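Side-chain contacts in Bd3459 (Bdellovibrio bacteriovorus, PDB 5CEC), which is a predatory endopeptidase of the peptidase S13 family, probably acting on cell-wall peptides as a serine-type D-Ala-D-Ala hydrolase, and is bound by the ankyrin-repeat immunity protein Bd3460: residues L147-E152 and R175-S180; D165-Q170 and I216-K221; C45-N50 and Q54-D59. The protein carries 1 engineered substitution. All coordinates share one frame; numbering follows the deposited sequence.

Contact 1 (L147-E152 and R175-S180). With SO4 (sulfate ion), chain E.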
# COMPACT_ATOMS: atom_id res chain seq x y z
N LEU A 147 -1.85 -15.56 -14.24
CA LEU A 147 -0.93 -14.61 -14.86
C LEU A 147 -1.68 -13.31 -15.06
O LEU A 147 -2.71 -13.27 -15.78
CB LEU A 147 -0.42 -15.12 -16.20
CG LEU A 147 0.49 -14.19 -16.97
CD1 LEU A 147 1.82 -14.01 -16.26
CD2 LEU A 147 0.71 -14.73 -18.37
N ALA A 148 -1.20 -12.25 -14.41
CA ALA A 148 -1.76 -10.89 -14.55
C ALA A 148 -0.57 -9.99 -14.72
O ALA A 148 0.17 -9.73 -13.77
CB ALA A 148 -2.54 -10.50 -13.31
N TRP A 149 -0.39 -9.47 -15.92
CA TRP A 149 0.82 -8.76 -16.22
C TRP A 149 1.10 -7.62 -15.24
O TRP A 149 2.24 -7.47 -14.76
CB TRP A 149 0.77 -8.22 -17.65
CG TRP A 149 2.08 -7.87 -18.21
CD1 TRP A 149 2.51 -6.62 -18.55
CD2 TRP A 149 3.14 -8.76 -18.53
NE1 TRP A 149 3.80 -6.69 -19.05
CE2 TRP A 149 4.20 -7.99 -19.07
CE3 TRP A 149 3.30 -10.14 -18.44
CZ2 TRP A 149 5.41 -8.56 -19.48
CZ3 TRP A 149 4.50 -10.69 -18.86
CH2 TRP A 149 5.53 -9.91 -19.38
N LEU A 150 0.06 -6.85 -14.93
CA LEU A 150 0.18 -5.67 -14.06
C LEU A 150 -0.07 -6.00 -12.57
O LEU A 150 -0.41 -5.10 -11.78
CB LEU A 150 -0.72 -4.53 -14.57
CG LEU A 150 -0.41 -4.07 -15.99
CD1 LEU A 150 -1.40 -2.98 -16.37
CD2 LEU A 150 1.02 -3.59 -16.18
N ALA A 151 0.17 -7.25 -12.17
CA ALA A 151 -0.11 -7.69 -10.78
C ALA A 151 0.44 -6.77 -9.69
O ALA A 151 -0.15 -6.67 -8.63
CB ALA A 151 0.44 -9.08 -10.58
N GLU A 152 1.63 -6.20 -9.92
CA GLU A 152 2.29 -5.30 -8.99
C GLU A 152 2.28 -3.85 -9.35
O GLU A 152 3.07 -3.08 -8.79
CB GLU A 152 3.80 -5.56 -9.03
CG GLU A 152 4.21 -6.89 -8.69
CD GLU A 152 5.69 -6.94 -8.46
OE1 GLU A 152 6.11 -6.54 -7.38
OE2 GLU A 152 6.38 -7.46 -9.33
N ARG A 175 -4.24 -16.83 -21.91
CA ARG A 175 -3.71 -17.07 -23.23
C ARG A 175 -3.37 -15.77 -23.94
O ARG A 175 -2.30 -15.66 -24.54
CB ARG A 175 -4.64 -17.93 -24.09
CG ARG A 175 -4.16 -18.15 -25.51
CD ARG A 175 -5.04 -19.16 -26.23
NE ARG A 175 -4.65 -19.31 -27.63
CZ ARG A 175 -5.04 -18.54 -28.65
NH1 ARG A 175 -5.89 -17.52 -28.47
NH2 ARG A 175 -4.59 -18.81 -29.87
N ALA A 176 -4.28 -14.80 -23.85
CA ALA A 176 -4.04 -13.52 -24.44
C ALA A 176 -2.85 -12.79 -23.85
O ALA A 176 -2.09 -12.18 -24.58
CB ALA A 176 -5.28 -12.64 -24.37
N THR A 177 -2.68 -12.86 -22.53
CA THR A 177 -1.54 -12.23 -21.88
C THR A 177 -0.23 -12.95 -22.25
O THR A 177 0.79 -12.30 -22.47
CB THR A 177 -1.74 -12.23 -20.35
OG1 THR A 177 -2.97 -11.58 -20.05
CG2 THR A 177 -0.58 -11.55 -19.62
N LEU A 178 -0.27 -14.28 -22.32
CA LEU A 178 0.89 -15.03 -22.78
C LEU A 178 1.27 -14.62 -24.19
O LEU A 178 2.43 -14.41 -24.47
CB LEU A 178 0.65 -16.53 -22.70
CG LEU A 178 0.74 -17.17 -21.31
CD1 LEU A 178 0.21 -18.60 -21.35
CD2 LEU A 178 2.18 -17.13 -20.78
N THR A 179 0.28 -14.44 -25.06
CA THR A 179 0.53 -14.12 -26.45
C THR A 179 1.04 -12.69 -26.60
O THR A 179 1.99 -12.46 -27.35
CB THR A 179 -0.75 -14.31 -27.26
OG1 THR A 179 -1.21 -15.66 -27.18
CG2 THR A 179 -0.60 -13.92 -28.75
N SER A 180 0.45 -11.74 -25.88
CA SER A 180 0.75 -10.33 -26.15
C SER A 180 1.84 -9.76 -25.26
O SER A 180 2.41 -8.74 -25.60
CB SER A 180 -0.53 -9.51 -26.04
OG SER A 180 -1.42 -9.88 -27.08
S SO4 E . 5.16 -3.61 -21.74
O1 SO4 E . 5.69 -2.65 -20.73
O2 SO4 E . 4.24 -2.94 -22.68
O3 SO4 E . 4.62 -4.83 -21.13
O4 SO4 E . 6.29 -4.14 -22.60
O HOH W 1 -2.66 -9.38 -17.80
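Leu147 meets helix 167-182 with one branch of its side chain. Its CG stands anti to the backbone N (chi1 177°), which sends CG toward the helix, and the second torsion then turns CD2 onto it, where two partners receive it: Thr177 CG2 at 3.7 Å, and Leu178, whose CD2 is also 3.7 Å from Leu147 CD2. Both side chains meet the leucine at a slant rather than end on. A branched, wholly apolar residue suits this buried place, and Leu178 carries the apolar surface on to Leu139 and Phe141 of strand 135-141.

The two branches of Thr177 do different work: a methyl for the apolar side, a hydroxyl for the helix backbone and a water. With chi1 at -57°, the methyl faces the loop, lying 4.1 Å from Trp149 CB and obliquely placed to the indole, while OG1 turns back to bond to Ile173 O. The same hydroxyl shares a water with Trp149 N, which donates to that water at 2.9 Å.

At the indole edge, near the ring plane, NE1 donates to O3 of a sulfate (Trp149 NE1 to O3, 2.9 Å), a bent bond at 137°. Arg118 also binds this anion, which probably came from the crystallisation liquor. Between loop and helix the direct contacts are therefore apolar, and the polar link runs through water.

Contact 2 (D165-Q170 and I216-K221)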
# COMPACT_ATOMS: atom_id res chain seq x y z
N ASP A 165 -15.44 -16.13 -13.36
CA ASP A 165 -16.54 -16.99 -12.93
C ASP A 165 -16.56 -18.32 -13.70
O ASP A 165 -17.27 -19.24 -13.30
CB ASP A 165 -17.87 -16.24 -13.04
CG ASP A 165 -17.85 -14.86 -12.34
OD1 ASP A 165 -17.72 -14.77 -11.10
OD2 ASP A 165 -17.97 -13.85 -13.04
N THR A 166 -15.76 -18.44 -14.76
CA THR A 166 -15.56 -19.72 -15.44
C THR A 166 -14.06 -19.88 -15.69
O THR A 166 -13.32 -18.90 -15.82
CB THR A 166 -16.30 -19.83 -16.79
OG1 THR A 166 -15.75 -18.90 -17.73
CG2 THR A 166 -17.80 -19.56 -16.64
N VAL A 167 -13.63 -21.12 -15.75
CA VAL A 167 -12.23 -21.41 -16.06
C VAL A 167 -11.94 -20.95 -17.50
O VAL A 167 -10.86 -20.47 -17.79
CB VAL A 167 -11.90 -22.90 -15.81
CG1 VAL A 167 -10.67 -23.34 -16.57
CG2 VAL A 167 -11.66 -23.13 -14.32
N GLU A 168 -12.93 -21.03 -18.38
CA GLU A 168 -12.72 -20.72 -19.79
C GLU A 168 -12.45 -19.23 -19.95
O GLU A 168 -11.60 -18.83 -20.76
CB GLU A 168 -13.90 -21.18 -20.66
CG GLU A 168 -14.04 -22.71 -20.74
CD GLU A 168 -14.44 -23.41 -19.42
OE1 GLU A 168 -15.21 -22.83 -18.58
OE2 GLU A 168 -13.95 -24.55 -19.21
N GLN A 169 -13.11 -18.41 -19.14
CA GLN A 169 -12.86 -16.98 -19.15
C GLN A 169 -11.44 -16.71 -18.69
O GLN A 169 -10.72 -16.00 -19.37
CB GLN A 169 -13.84 -16.26 -18.24
CG GLN A 169 -13.72 -14.75 -18.26
CD GLN A 169 -14.75 -14.10 -17.33
OE1 GLN A 169 -15.12 -14.66 -16.29
NE2 GLN A 169 -15.26 -12.94 -17.73
N GLN A 170 -11.04 -17.30 -17.56
CA GLN A 170 -9.69 -17.12 -17.03
C GLN A 170 -8.67 -17.50 -18.09
O GLN A 170 -7.71 -16.75 -18.33
CB GLN A 170 -9.47 -17.95 -15.78
CG GLN A 170 -8.06 -17.86 -15.20
CD GLN A 170 -7.91 -18.79 -14.03
OE1 GLN A 170 -8.65 -18.65 -13.05
NE2 GLN A 170 -7.03 -19.77 -14.14
N ILE A 216 0.10 -21.33 -28.35
CA ILE A 216 -0.24 -21.24 -26.94
C ILE A 216 -1.66 -21.74 -26.74
O ILE A 216 -2.58 -21.28 -27.44
CB ILE A 216 -0.12 -19.79 -26.42
CG1 ILE A 216 1.31 -19.28 -26.66
CG2 ILE A 216 -0.51 -19.72 -24.93
CD1 ILE A 216 1.53 -17.82 -26.38
N SER A 217 -1.86 -22.64 -25.78
CA SER A 217 -3.20 -23.15 -25.52
C SER A 217 -3.41 -23.63 -24.09
O SER A 217 -2.46 -23.92 -23.40
CB SER A 217 -3.61 -24.21 -26.52
OG SER A 217 -2.79 -25.33 -26.45
N PHE A 218 -4.66 -23.62 -23.66
CA PHE A 218 -5.07 -24.06 -22.33
C PHE A 218 -5.23 -25.59 -22.34
O PHE A 218 -5.86 -26.16 -23.26
CB PHE A 218 -6.39 -23.37 -21.99
CG PHE A 218 -7.04 -23.85 -20.73
CD1 PHE A 218 -6.42 -23.67 -19.52
CD2 PHE A 218 -8.30 -24.43 -20.74
CE1 PHE A 218 -7.01 -24.10 -18.34
CE2 PHE A 218 -8.89 -24.86 -19.57
CZ PHE A 218 -8.25 -24.69 -18.37
N VAL A 219 -4.62 -26.24 -21.35
CA VAL A 219 -4.81 -27.68 -21.08
C VAL A 219 -5.10 -27.86 -19.60
O VAL A 219 -4.24 -27.59 -18.77
CB VAL A 219 -3.58 -28.53 -21.48
CG1 VAL A 219 -3.81 -29.99 -21.13
CG2 VAL A 219 -3.29 -28.38 -22.97
N LYS A 220 -6.32 -28.30 -19.28
CA LYS A 220 -6.77 -28.50 -17.90
C LYS A 220 -5.91 -29.52 -17.17
O LYS A 220 -5.47 -30.52 -17.77
CB LYS A 220 -8.22 -29.00 -17.86
CG LYS A 220 -9.25 -28.01 -18.33
CD LYS A 220 -10.62 -28.69 -18.39
CE LYS A 220 -11.71 -27.76 -18.92
NZ LYS A 220 -12.68 -28.52 -19.76
N LYS A 221 -5.70 -29.30 -15.88
CA LYS A 221 -4.83 -30.16 -15.07
C LYS A 221 -5.20 -31.65 -15.20
O LYS A 221 -4.33 -32.48 -15.43
CB LYS A 221 -4.84 -29.74 -13.60
CG LYS A 221 -3.93 -30.57 -12.72
CD LYS A 221 -4.02 -30.14 -11.27
CE LYS A 221 -3.35 -31.20 -10.39
NZ LYS A 221 -3.18 -30.76 -8.99
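Val167 and Phe218 meet in an alpha/beta layer: helix 167-182 lies in the connection between the parallel neighbouring strands 135-141 and 212-218 and packs over them, the contact being at the N-terminal turn of the helix. Strand 212-218 is outermost within this chain in its mixed sheet, and the contact lies at the surface. Phe218 has its CG anti to the backbone N (chi1 173°), which extends the ring toward the helix. Val167 CG1, likewise anti to its backbone N, comes within 3.3 Å of Phe218 CZ, a close approach, and the two side chains cross at about a right angle. A short branched side chain can offer one methyl to the ring from the first helical turn. That methyl stands obliquely to the ring, while Lys220 N lies over the centre of one ring face. Ala171 also touches Phe218; its small side chain is consistent with the helix lying close to the ring.

Beside this apolar pair, Glu168 bends at chi2 (67°), bringing its carboxylate nearer Lys220, just past the strand, and Lys220 runs extended until its last torsion. Glu168 OE2 and Lys220 NZ remain 4.2 Å apart, beyond a salt bridge, so any attraction is probably modest. Flexible charged chains suit such a rim, where their ends can stay hydrated.

Thr166 is the N-cap: with chi1 at 66°, its hydroxyl accepts from Gln169 N (Thr166 OG1 to Gln169 N, 3.0 Å). Gln169 OE1 accepts from Asp165 N, a long bond of 3.3 Å, the donor nearly in line with the C=O bond.

Contact 3 (C45-N50 and Q54-D59)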
# COMPACT_ATOMS: atom_id res chain seq x y z
N CYS A 45 -8.82 1.05 19.61
CA CYS A 45 -8.53 0.10 20.68
C CYS A 45 -7.02 -0.24 20.66
O CYS A 45 -6.33 -0.01 19.67
CB CYS A 45 -9.48 -1.16 20.62
SG CYS A 45 -9.40 -1.99 19.02
N HIS A 46 -6.53 -0.79 21.76
CA HIS A 46 -5.14 -1.18 21.87
C HIS A 46 -4.95 -2.27 22.93
O HIS A 46 -5.80 -2.45 23.79
CB HIS A 46 -4.26 0.03 22.18
CG HIS A 46 -4.44 0.59 23.55
ND1 HIS A 46 -5.40 1.51 23.87
CD2 HIS A 46 -3.77 0.33 24.70
CE1 HIS A 46 -5.29 1.84 25.14
NE2 HIS A 46 -4.32 1.13 25.67
N MET A 47 -3.81 -2.97 22.90
CA MET A 47 -3.51 -3.95 23.93
C MET A 47 -2.01 -4.16 23.93
O MET A 47 -1.43 -4.38 22.87
CB MET A 47 -4.21 -5.29 23.65
CG MET A 47 -4.05 -6.30 24.78
SD MET A 47 -4.79 -7.87 24.39
CE MET A 47 -3.43 -8.46 23.35
N ALA A 48 -1.38 -4.16 25.12
CA ALA A 48 0.05 -4.49 25.19
C ALA A 48 0.22 -5.95 24.75
O ALA A 48 -0.57 -6.82 25.13
CB ALA A 48 0.58 -4.30 26.60
N ALA A 49 1.26 -6.23 23.97
CA ALA A 49 1.49 -7.59 23.43
C ALA A 49 1.71 -8.64 24.51
O ALA A 49 1.32 -9.82 24.36
CB ALA A 49 2.68 -7.57 22.48
N ASN A 50 2.34 -8.20 25.59
CA ASN A 50 2.63 -9.06 26.72
C ASN A 50 1.53 -9.09 27.80
O ASN A 50 1.75 -9.59 28.90
CB ASN A 50 3.96 -8.61 27.34
CG ASN A 50 3.89 -7.22 27.97
OD1 ASN A 50 2.80 -6.69 28.26
ND2 ASN A 50 5.04 -6.59 28.14
N GLN A 54 -4.91 -10.27 28.60
CA GLN A 54 -5.35 -10.08 27.22
C GLN A 54 -6.69 -9.32 27.12
O GLN A 54 -7.49 -9.55 26.20
CB GLN A 54 -5.37 -11.42 26.45
CG GLN A 54 -3.99 -12.03 26.26
CD GLN A 54 -4.00 -13.30 25.41
OE1 GLN A 54 -4.61 -13.35 24.35
NE2 GLN A 54 -3.29 -14.31 25.87
N GLN A 55 -6.89 -8.38 28.04
CA GLN A 55 -8.04 -7.49 27.98
C GLN A 55 -7.72 -6.39 26.98
O GLN A 55 -6.71 -5.70 27.05
CB GLN A 55 -8.34 -6.87 29.34
CG GLN A 55 -9.68 -6.16 29.40
CD GLN A 55 -10.03 -5.69 30.80
OE1 GLN A 55 -9.25 -4.97 31.43
NE2 GLN A 55 -11.19 -6.10 31.31
N ILE A 56 -8.61 -6.22 26.03
CA ILE A 56 -8.46 -5.16 25.03
C ILE A 56 -8.98 -3.83 25.59
O ILE A 56 -10.09 -3.78 26.14
CB ILE A 56 -9.18 -5.53 23.74
CG1 ILE A 56 -8.55 -6.81 23.17
CG2 ILE A 56 -9.13 -4.39 22.72
CD1 ILE A 56 -9.38 -7.48 22.09
N GLN A 57 -8.18 -2.77 25.46
CA GLN A 57 -8.52 -1.44 25.94
C GLN A 57 -9.08 -0.63 24.77
O GLN A 57 -8.55 -0.69 23.68
CB GLN A 57 -7.25 -0.73 26.45
CG GLN A 57 -6.46 -1.51 27.49
CD GLN A 57 -7.32 -1.92 28.65
OE1 GLN A 57 -8.07 -1.10 29.18
NE2 GLN A 57 -7.24 -3.19 29.04
N GLY A 58 -10.11 0.16 25.02
CA GLY A 58 -10.58 1.08 24.00
C GLY A 58 -11.95 1.54 24.35
O GLY A 58 -12.46 1.22 25.42
N ASP A 59 -12.56 2.27 23.41
CA ASP A 59 -13.87 2.86 23.62
C ASP A 59 -15.05 1.86 23.57
O ASP A 59 -14.87 0.70 23.27
CB ASP A 59 -14.08 4.04 22.64
CG ASP A 59 -13.95 3.62 21.20
OD1 ASP A 59 -14.71 2.71 20.77
OD2 ASP A 59 -13.09 4.22 20.47
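Two backbone hydrogen bonds join His46 and Gln57: His46 N donates to Gln57 O (2.8 Å), and Gln57 N returns a bond to His46 O (2.9 Å). Next to them Cys45 CA makes a CA-H...O contact with the same Gln57 O. Within residues 54-59, Gln57 NE2 reaches Gln55 O from well above its carbonyl plane.

The ring contact belongs to the same pair. A chi1 of 70° tucks the imidazole between backbone N and carbonyl carbon, and Gln57 CB lies over one ring face, offset toward the rim and 3.7 Å from the His46 centroid, a CH-pi contact. The aliphatic part of a glutamine suits this position, since its amide can turn away from the ring.

These residues form a beta hairpin of strands 40-48 and 57-58, the latter outermost within this chain in the antiparallel sheet. Cys45 faces Gly58 in a non-hydrogen-bonded pair with the CA atoms only 4.0 Å apart; glycine suits the place because a CB there would collide with Cys45 CB and, at these backbone angles, would also jam against the preceding carbonyl O.

Apolar contacts occupy the Cys45 face. Ile56 CG2 packs on Cys45 CB at 3.9 Å, and Cys45 SG is tied by a disulfide to Cys307 of helix 307-322. Met47, extended as far as SD, lays its sulfur 3.6 Å from Gln54 CA and 4.1 Å from Ile56 CG1, while Ile311 of that helix also touches Met47.

How the contacts relate
Contacts 1 and 2 share helix 167-182 and lie on the same side of the chain's centre, touching where Arg175 NE probably donates to Ile216 O and Leu178 packs on Ile216. Contact 1, partly buried, centres on leucine and threonine methyls; contact 2 is a surface contact with one apolar pair beside opposite charges that stay too far apart for a salt bridge. Neither has a direct hydrogen bond across its segments. Contact 3 is about 44 Å from contact 1 and 48 Å from contact 2, centre to centre, on the opposite side of the chain's centre. There backbone bonds join neighbouring strands, with buried cysteine and methionine on one side, His46 and Gln57 on the other face, and exposed Gln54 and Gln55 leading into the strand.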